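PDB 6BN0: race-specific elicitor A4 from Passalora fulva, which binds chitin through a CBM14 (type-2 chitin-binding) domain and triggers a hypersensitive response on tomato genotypes that carry Cf-4. Local coordinates for residues 5-10 with 21-25; 31-35 with 47-52. The contacts are given in a common frame with arbitrary orientation. Residues are numbered along the deposited sequence.

Interaction 1 (5-10 with 21-25); sequences PCKPQE and DCLYP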
ATOM      1  N   PRO A   5      16.397   5.156   9.621  1.00 26.08           N
ATOM      2  CA  PRO A   5      16.988   4.040   8.864  1.00 26.39           C
ATOM      3  C   PRO A   5      16.909   4.217   7.351  1.00 28.87           C
ATOM      4  O   PRO A   5      17.168   3.250   6.627  1.00 28.75           O
ATOM      5  CB  PRO A   5      16.093   2.865   9.301  1.00 28.37           C
ATOM      6  CG  PRO A   5      14.689   3.520   9.352  1.00 28.85           C
ATOM      7  CD  PRO A   5      14.966   4.926   9.927  1.00 30.42           C
ATOM      8  N   CYS A   6      16.528   5.402   6.877  1.00 29.06           N
ATOM      9  CA  CYS A   6      16.301   5.666   5.441  1.00 33.01           C
ATOM     10  C   CYS A   6      17.639   5.699   4.727  1.00 30.63           C
ATOM     11  O   CYS A   6      18.389   6.667   4.840  1.00 35.24           O
ATOM     12  CB  CYS A   6      15.568   6.993   5.260  1.00 28.89           C
ATOM     13  SG  CYS A   6      13.998   7.006   6.168  1.00 34.22           S
ATOM     14  N   LYS A   7      17.978   4.636   4.018  1.00 30.54           N
ATOM     15  CA  LYS A   7      19.280   4.611   3.347  1.00 30.45           C
ATOM     16  C   LYS A   7      19.280   5.519   2.126  1.00 34.73           C
ATOM     17  O   LYS A   7      18.420   5.381   1.253  1.00 30.44           O
ATOM     18  CB  LYS A   7      19.637   3.213   2.910  1.00 32.91           C
ATOM     19  CG  LYS A   7      19.825   2.287   4.037  1.00 31.32           C
ATOM     20  CD  LYS A   7      20.760   1.170   3.715  1.00 39.91           C
ATOM     21  CE  LYS A   7      20.052  -0.139   3.769  1.00 46.56           C
ATOM     22  NZ  LYS A   7      20.469  -0.942   4.918  1.00 43.45           N
ATOM     23  N   PRO A   8      20.230   6.439   2.028  1.00 35.65           N
ATOM     24  CA  PRO A   8      20.216   7.437   0.950  1.00 37.23           C
ATOM     25  C   PRO A   8      20.120   6.865  -0.456  1.00 37.72           C
ATOM     26  O   PRO A   8      19.415   7.421  -1.299  1.00 36.29           O
ATOM     27  CB  PRO A   8      21.572   8.146   1.142  1.00 41.05           C
ATOM     28  CG  PRO A   8      21.920   7.922   2.533  1.00 39.31           C
ATOM     29  CD  PRO A   8      21.353   6.619   2.953  1.00 35.82           C
ATOM     30  N   GLN A   9      20.860   5.794  -0.748  1.00 39.87           N
ATOM     31  CA  GLN A   9      20.817   5.232  -2.088  1.00 44.17           C
ATOM     32  C   GLN A   9      19.435   4.685  -2.401  1.00 38.67           C
ATOM     33  O   GLN A   9      18.984   4.731  -3.558  1.00 39.01           O
ATOM     34  CB  GLN A   9      21.859   4.129  -2.235  1.00 46.94           C
ATOM     35  CG  GLN A   9      22.157   3.820  -3.691  1.00 56.56           C
ATOM     36  CD  GLN A   9      22.689   5.052  -4.418  1.00 65.85           C
ATOM     37  OE1 GLN A   9      23.738   5.593  -4.055  1.00 71.01           O
ATOM     38  NE2 GLN A   9      21.955   5.513  -5.430  1.00 61.53           N
ATOM     39  N   GLU A  10      18.775   4.104  -1.396  1.00 32.93           N
ATOM     40  CA  GLU A  10      17.409   3.631  -1.610  1.00 35.01           C
ATOM     41  C   GLU A  10      16.496   4.809  -1.887  1.00 35.63           C
ATOM     42  O   GLU A  10      15.639   4.747  -2.778  1.00 36.06           O
ATOM     43  CB  GLU A  10      16.930   2.810  -0.402  1.00 34.16           C
ATOM     44  CG  GLU A  10      15.406   2.565  -0.267  1.00 39.06           C
ATOM     45  CD  GLU A  10      14.909   1.379  -1.090  1.00 54.87           C
ATOM     46  OE1 GLU A  10      15.717   0.846  -1.881  1.00 54.74           O
ATOM     47  OE2 GLU A  10      13.714   0.988  -0.970  1.00 57.60           O
ATOM     48  N   ASP A  21       9.002   0.434  -1.400  1.00 28.74           N
ATOM     49  CA  ASP A  21      10.198   1.264  -1.398  1.00 29.44           C
ATOM     50  C   ASP A  21      10.330   2.028  -0.082  1.00 29.13           C
ATOM     51  O   ASP A  21       9.373   2.664   0.373  1.00 28.82           O
ATOM     52  CB  ASP A  21      10.149   2.268  -2.558  1.00 26.72           C
ATOM     53  CG  ASP A  21      10.269   1.611  -3.927  1.00 31.36           C
ATOM     54  OD1 ASP A  21      10.735   0.455  -3.996  1.00 36.96           O
ATOM     55  OD2 ASP A  21       9.906   2.252  -4.945  1.00 38.61           O
ATOM     56  N   CYS A  22      11.541   2.027   0.499  1.00 27.46           N
ATOM     57  CA  CYS A  22      11.855   2.873   1.652  1.00 29.16           C
ATOM     58  C   CYS A  22      10.995   2.529   2.866  1.00 27.50           C
ATOM     59  O   CYS A  22      10.571   3.425   3.598  1.00 31.53           O
ATOM     60  CB  CYS A  22      11.689   4.360   1.305  1.00 33.24           C
ATOM     61  SG  CYS A  22      12.528   4.980  -0.194  1.00 36.62           S
ATOM     62  N   LEU A  23      10.725   1.238   3.076  1.00 30.48           N
ATOM     63  CA  LEU A  23       9.985   0.756   4.248  1.00 28.01           C
ATOM     64  C   LEU A  23      10.902  -0.082   5.115  1.00 27.21           C
ATOM     65  O   LEU A  23      11.549  -1.012   4.615  1.00 23.71           O
ATOM     66  CB  LEU A  23       8.763  -0.082   3.840  1.00 22.98           C
ATOM     67  CG  LEU A  23       7.843   0.543   2.763  1.00 22.28           C
ATOM     68  CD1 LEU A  23       6.709  -0.379   2.366  1.00 21.93           C
ATOM     69  CD2 LEU A  23       7.209   1.833   3.327  1.00 26.56           C
ATOM     70  N   TYR A  24      10.925   0.207   6.423  1.00 25.25           N
ATOM     71  CA  TYR A  24      11.918  -0.369   7.327  1.00 22.63           C
ATOM     72  C   TYR A  24      11.250  -0.778   8.631  1.00 21.46           C
ATOM     73  O   TYR A  24      10.187  -0.251   8.979  1.00 23.91           O
ATOM     74  CB  TYR A  24      13.041   0.618   7.690  1.00 25.39           C
ATOM     75  CG  TYR A  24      13.838   1.054   6.517  1.00 30.19           C
ATOM     76  CD1 TYR A  24      13.437   2.130   5.751  1.00 26.44           C
ATOM     77  CD2 TYR A  24      15.021   0.387   6.179  1.00 32.06           C
ATOM     78  CE1 TYR A  24      14.205   2.537   4.618  1.00 26.72           C
ATOM     79  CE2 TYR A  24      15.778   0.775   5.090  1.00 31.37           C
ATOM     80  CZ  TYR A  24      15.363   1.841   4.308  1.00 33.08           C
ATOM     81  OH  TYR A  24      16.161   2.223   3.235  1.00 32.04           O
ATOM     82  N   PRO A  25      11.866  -1.679   9.392  1.00 26.31           N
ATOM     83  CA  PRO A  25      11.299  -2.005  10.707  1.00 26.05           C
ATOM     84  C   PRO A  25      11.339  -0.786  11.623  1.00 33.12           C
ATOM     85  O   PRO A  25      12.233   0.067  11.522  1.00 32.06           O
ATOM     86  CB  PRO A  25      12.212  -3.112  11.223  1.00 25.36           C
ATOM     87  CG  PRO A  25      12.880  -3.651  10.009  1.00 33.63           C
ATOM     88  CD  PRO A  25      13.094  -2.465   9.114  1.00 26.09           C
TER
HETATM   89  O   HOH W   1      12.941  -1.228  -2.592  1.00 45.68           O
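The Tyr24 ring lies across the backbone of Pro5, Cys6 and Lys7. It belongs to the edge strand 23-25 of the three-stranded antiparallel sheet in this CBM14 (peritrophin-A type) chitin-binding domain. Pro5 O sits over one face of the ring, 3.2 Å from Tyr24 CE2. Cys6 CA is 3.9 Å from Tyr24 CE1. On the strand side, Pro5 CG packs on Tyr24 CB at 3.7 Å. The ring ends in a polar contact: Lys7 N donates to Tyr24 OH at 3.1 Å. Lys7 is the N-cap residue of helix 8-14, so Tyr24 ties the start of this helix to the sheet.

Glu10, in the first turn of the helix, reaches the loop before the strand. Its CG touches Tyr24 OH at 3.6 Å and Cys22 SG at 3.8 Å. Two disulfides fasten the same region: Cys6 with Cys36, and Cys22 with Cys16. Asp21 brings a second acid close to Glu10, but its OD2 is held by Gly18 N. A water donates to both Glu10 OE2 (2.9 Å) and Asp21 OD1 (3.1 Å), bridging the like charges. Cys22 N donates to the same carboxylate oxygen, Glu10 OE2, at 2.8 Å.

Interaction 2 (31-35 with 47-52); sequences TTYIQ and PVVKPC. With NAG (2-acetamido-2-deoxy-beta-D-glucopyranose), chain F; NAG (2-acetamido-2-deoxy-beta-D-glucopyranose), chain E; NAG (2-acetamido-2-deoxy-beta-D-glucopyranose), chain B.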
ATOM      1  N   THR A  31       4.275  -3.760  15.512  1.00 32.72           N
ATOM      2  CA  THR A  31       3.010  -3.484  14.818  1.00 32.00           C
ATOM      3  C   THR A  31       3.042  -2.157  14.067  1.00 26.96           C
ATOM      4  O   THR A  31       1.999  -1.599  13.756  1.00 30.06           O
ATOM      5  CB  THR A  31       1.849  -3.498  15.802  1.00 35.99           C
ATOM      6  OG1 THR A  31       2.064  -2.458  16.752  1.00 34.92           O
ATOM      7  CG2 THR A  31       1.769  -4.831  16.510  1.00 32.81           C
ATOM      8  N   THR A  32       4.227  -1.616  13.825  1.00 26.07           N
ATOM      9  CA  THR A  32       4.390  -0.401  13.053  1.00 28.62           C
ATOM     10  C   THR A  32       5.582  -0.629  12.145  1.00 27.36           C
ATOM     11  O   THR A  32       6.259  -1.658  12.233  1.00 26.85           O
ATOM     12  CB  THR A  32       4.627   0.831  13.935  1.00 25.54           C
ATOM     13  OG1 THR A  32       5.810   0.607  14.741  1.00 29.83           O
ATOM     14  CG2 THR A  32       3.397   1.123  14.825  1.00 30.49           C
ATOM     15  N   TYR A  33       5.796   0.310  11.224  1.00 28.56           N
ATOM     16  CA  TYR A  33       6.996   0.280  10.399  1.00 24.61           C
ATOM     17  C   TYR A  33       7.381   1.735  10.149  1.00 26.18           C
ATOM     18  O   TYR A  33       6.655   2.658  10.536  1.00 26.56           O
ATOM     19  CB  TYR A  33       6.754  -0.514   9.104  1.00 23.79           C
ATOM     20  CG  TYR A  33       5.597   0.033   8.253  1.00 28.83           C
ATOM     21  CD1 TYR A  33       4.277  -0.281   8.559  1.00 26.54           C
ATOM     22  CD2 TYR A  33       5.845   0.873   7.143  1.00 22.37           C
ATOM     23  CE1 TYR A  33       3.208   0.193   7.782  1.00 26.99           C
ATOM     24  CE2 TYR A  33       4.794   1.352   6.362  1.00 22.08           C
ATOM     25  CZ  TYR A  33       3.474   1.006   6.689  1.00 26.76           C
ATOM     26  OH  TYR A  33       2.410   1.510   5.966  1.00 25.49           O
ATOM     27  N   ILE A  34       8.543   1.947   9.532  1.00 24.64           N
ATOM     28  CA  ILE A  34       9.030   3.290   9.234  1.00 23.02           C
ATOM     29  C   ILE A  34       8.998   3.453   7.717  1.00 26.14           C
ATOM     30  O   ILE A  34       9.481   2.581   6.980  1.00 27.40           O
ATOM     31  CB  ILE A  34      10.438   3.527   9.820  1.00 30.86           C
ATOM     32  CG1 ILE A  34      10.352   3.604  11.366  1.00 29.00           C
ATOM     33  CG2 ILE A  34      11.108   4.787   9.164  1.00 29.10           C
ATOM     34  CD1 ILE A  34      11.724   3.628  12.131  1.00 32.80           C
ATOM     35  N   GLN A  35       8.396   4.548   7.260  1.00 29.37           N
ATOM     36  CA  GLN A  35       8.341   4.915   5.846  1.00 27.20           C
ATOM     37  C   GLN A  35       9.075   6.242   5.675  1.00 26.73           C
ATOM     38  O   GLN A  35       8.912   7.164   6.489  1.00 28.73           O
ATOM     39  CB  GLN A  35       6.869   5.037   5.340  1.00 22.95           C
ATOM     40  CG  GLN A  35       6.790   5.523   3.901  1.00 24.12           C
ATOM     41  CD  GLN A  35       5.397   5.367   3.286  1.00 34.07           C
ATOM     42  OE1 GLN A  35       5.260   5.203   2.076  1.00 32.93           O
ATOM     43  NE2 GLN A  35       4.370   5.370   4.121  1.00 26.13           N
ATOM     44  N   PRO A  47      11.953  10.127   8.380  1.00 33.63           N
ATOM     45  CA  PRO A  47      11.324   8.855   8.758  1.00 33.44           C
ATOM     46  C   PRO A  47       9.970   9.095   9.399  1.00 30.38           C
ATOM     47  O   PRO A  47       9.815   9.988  10.230  1.00 38.05           O
ATOM     48  CB  PRO A  47      12.317   8.263   9.769  1.00 34.04           C
ATOM     49  CG  PRO A  47      13.029   9.457  10.345  1.00 41.90           C
ATOM     50  CD  PRO A  47      13.018  10.544   9.309  1.00 40.06           C
ATOM     51  N   VAL A  48       8.970   8.307   8.992  1.00 29.30           N
ATOM     52  CA  VAL A  48       7.610   8.441   9.499  1.00 30.18           C
ATOM     53  C   VAL A  48       7.156   7.102  10.058  1.00 29.51           C
ATOM     54  O   VAL A  48       7.245   6.073   9.365  1.00 28.80           O
ATOM     55  CB  VAL A  48       6.661   8.921   8.385  1.00 35.10           C
ATOM     56  CG1 VAL A  48       5.245   8.969   8.884  1.00 30.96           C
ATOM     57  CG2 VAL A  48       7.141  10.331   7.956  1.00 42.25           C
ATOM     58  N   VAL A  49       6.644   7.108  11.298  1.00 31.49           N
ATOM     59  CA  VAL A  49       6.134   5.867  11.873  1.00 29.53           C
ATOM     60  C   VAL A  49       4.734   5.628  11.363  1.00 26.44           C
ATOM     61  O   VAL A  49       3.877   6.517  11.467  1.00 29.05           O
ATOM     62  CB  VAL A  49       6.171   5.890  13.404  1.00 31.83           C
ATOM     63  CG1 VAL A  49       5.491   4.609  13.938  1.00 31.54           C
ATOM     64  CG2 VAL A  49       7.612   5.983  13.882  1.00 32.59           C
ATOM     65  N   LYS A  50       4.482   4.406  10.824  1.00 27.52           N
ATOM     66  CA  LYS A  50       3.197   4.053  10.180  1.00 26.30           C
ATOM     67  C   LYS A  50       2.571   2.807  10.821  1.00 32.51           C
ATOM     68  O   LYS A  50       3.287   1.860  11.160  1.00 28.23           O
ATOM     69  CB  LYS A  50       3.401   3.763   8.689  1.00 27.26           C
ATOM     70  CG  LYS A  50       3.939   4.941   7.866  1.00 26.39           C
ATOM     71  CD  LYS A  50       2.870   6.024   7.665  1.00 29.82           C
ATOM     72  CE  LYS A  50       1.857   5.621   6.597  1.00 30.02           C
ATOM     73  NZ  LYS A  50       0.734   6.601   6.526  1.00 34.44           N
ATOM     74  N   PRO A  51       1.254   2.750  10.988  1.00 31.24           N
ATOM     75  CA  PRO A  51       0.672   1.602  11.704  1.00 28.70           C
ATOM     76  C   PRO A  51       0.402   0.401  10.801  1.00 31.55           C
ATOM     77  O   PRO A  51       0.003   0.533   9.643  1.00 29.40           O
ATOM     78  CB  PRO A  51      -0.641   2.188  12.246  1.00 29.40           C
ATOM     79  CG  PRO A  51      -1.040   3.222  11.163  1.00 32.81           C
ATOM     80  CD  PRO A  51       0.279   3.843  10.775  1.00 28.76           C
ATOM     81  N   CYS A  52       0.568  -0.798  11.351  1.00 25.43           N
ATOM     82  CA  CYS A  52      -0.020  -1.987  10.721  1.00 28.30           C
ATOM     83  C   CYS A  52      -1.500  -2.106  11.093  1.00 31.58           C
ATOM     84  O   CYS A  52      -1.953  -1.521  12.085  1.00 28.45           O
ATOM     85  CB  CYS A  52       0.740  -3.246  11.161  1.00 30.09           C
ATOM     86  SG  CYS A  52       2.372  -3.523  10.357  1.00 30.94           S
TER
HETATM   87  C1  NAG F   1       1.031   9.308   1.476  1.00 41.27           C
HETATM   88  C2  NAG F   1       1.354   8.229   2.516  1.00 33.47           C
HETATM   89  C3  NAG F   1       1.058   6.843   1.922  1.00 31.28           C
HETATM   90  C4  NAG F   1      -0.381   6.776   1.401  1.00 25.24           C
HETATM   91  C5  NAG F   1      -0.602   7.928   0.413  1.00 27.28           C
HETATM   92  C6  NAG F   1      -2.018   8.010  -0.146  1.00 29.41           C
HETATM   93  C7  NAG F   1       3.082   8.561   4.234  1.00 30.33           C
HETATM   94  C8  NAG F   1       4.569   8.594   4.538  1.00 27.56           C
HETATM   95  N2  NAG F   1       2.737   8.315   2.961  1.00 28.94           N
HETATM   96  O1  NAG F   1       1.276  10.569   2.003  1.00 53.59           O
HETATM   97  O3  NAG F   1       1.276   5.887   2.940  1.00 27.20           O
HETATM   98  O4  NAG F   1      -0.559   5.581   0.642  1.00 26.79           O
HETATM   99  O5  NAG F   1      -0.338   9.179   1.066  1.00 34.11           O
HETATM  100  O6  NAG F   1      -2.957   8.042   0.930  1.00 41.02           O
HETATM  101  O7  NAG F   1       2.241   8.748   5.110  1.00 34.78           O
HETATM  102  C1  NAG E   2       3.944   7.707  -2.849  1.00 28.31           C
HETATM  103  C2  NAG E   2       4.009   6.967  -1.525  1.00 30.00           C
HETATM  104  C3  NAG E   2       3.764   5.470  -1.738  1.00 23.73           C
HETATM  105  C4  NAG E   2       2.504   5.228  -2.571  1.00 24.16           C
HETATM  106  C5  NAG E   2       2.535   6.082  -3.855  1.00 24.87           C
HETATM  107  C6  NAG E   2       1.247   6.032  -4.672  1.00 24.86           C
HETATM  108  C7  NAG E   2       5.445   7.971   0.219  1.00 29.76           C
HETATM  109  C8  NAG E   2       6.872   8.124   0.736  1.00 29.80           C
HETATM  110  N2  NAG E   2       5.295   7.195  -0.865  1.00 26.74           N
HETATM  111  O3  NAG E   2       3.611   4.898  -0.435  1.00 25.67           O
HETATM  112  O4  NAG E   2       2.495   3.865  -2.963  1.00 26.25           O
HETATM  113  O5  NAG E   2       2.703   7.451  -3.478  1.00 29.28           O
HETATM  114  O6  NAG E   2       0.136   6.318  -3.831  1.00 28.70           O
HETATM  115  O7  NAG E   2       4.488   8.527   0.765  1.00 30.05           O
HETATM  116  C1  NAG B   2      -1.366   4.590   1.249  1.00 24.36           C
HETATM  117  C2  NAG B   2      -1.867   3.662   0.150  1.00 23.67           C
HETATM  118  C3  NAG B   2      -2.600   2.456   0.761  1.00 21.81           C
HETATM  119  C4  NAG B   2      -1.775   1.801   1.857  1.00 19.95           C
HETATM  120  C5  NAG B   2      -1.265   2.832   2.850  1.00 22.56           C
HETATM  121  C6  NAG B   2      -0.290   2.230   3.849  1.00 22.88           C
HETATM  122  C7  NAG B   2      -2.345   4.779  -2.009  1.00 28.29           C
HETATM  123  C8  NAG B   2      -3.366   5.546  -2.822  1.00 25.50           C
HETATM  124  N2  NAG B   2      -2.733   4.388  -0.779  1.00 27.57           N
HETATM  125  O3  NAG B   2      -2.771   1.501  -0.285  1.00 23.47           O
HETATM  126  O4  NAG B   2      -2.568   0.920   2.656  1.00 23.56           O
HETATM  127  O5  NAG B   2      -0.567   3.866   2.156  1.00 25.20           O
HETATM  128  O6  NAG B   2       0.254   3.246   4.679  1.00 29.12           O
HETATM  129  O7  NAG B   2      -1.241   4.496  -2.466  1.00 25.49           O
HETATM  130  O   HOH W   2      -0.340  -0.349  14.689  1.00 41.60           O
HETATM  131  O   HOH W   3       0.156   2.550   7.680  1.00 24.27           O
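Ile34 and Val49 lie on one face of the hairpin and touch there; Ile34 also packs on Pro47, which projects sideways from the strand. Ile34 CG2 is 3.7 Å from Pro47 CB, and Ile34 CG1 is 4.4 Å from Val49 CG2. Thr32 extends the face of Ile34 and Val49, with its CB 3.9 Å from Val49 CG1. On the other face, the Tyr33 ring lies over the Lys50 side chain. Lys50 CB is 3.6 Å from the centroid of the Tyr33 ring, near the ring normal, in a CH-pi contact. Cys52 SG, disulfide-bonded to Cys67, makes an oblique sulfur-aromatic contact with this ring, 4.2 Å from Tyr33 CD1. Trp58 also stacks on Tyr33.

These residues sit on an antiparallel beta hairpin of strands 32-38 and 45-51, part of the CBM14 chitin-binding domain. Tyr33 and Lys50 form a hydrogen-bonded pair: Tyr33 N donates to Lys50 O (2.9 Å), and Lys50 N to Tyr33 O (2.8 Å). Gln35 and Val48 form the next such pair, with both bonds at 2.8 Å, Gln35 N to Val48 O and Val48 N to Gln35 O. At the other end, Cys52 N donates to Thr31 O at 2.9 Å.

Tyr33, Gln35 and Lys50 lie on the face of the hairpin that meets the glycan. A water links Tyr33 OH (3.0 Å), Pro51 O (2.8 Å) and O6 of the chain B NAG (3.1 Å). Gln35 NE2 makes a weak hydrogen bond of 3.4 Å to O3 of the chain F NAG. Lys50 NZ donates to O7 of that sugar's acetamido group at 3.0 Å.

Overall arrangement
The two interactions follow in series along the chain: interaction 1 closes at residue 25, before interaction 2 opens at 31. Their centres are about 12 Å apart, and they meet in one antiparallel sheet ordered 23-25, 32-38, 45-51. Interaction 1 fixes helix 8-14 and the residues before it to one edge strand. Interaction 2 pairs the central strand with the other edge strand. Strands 23-25 and 32-38 are neighbours, joined by a probable hydrogen bond from Ile34 N to Tyr24 O (2.8 Å). Leu23 CD2 also packs on Gln35 CG at 3.8 Å. Both residues contact bound NAG, so adjacent strands contribute to one chitin-binding surface.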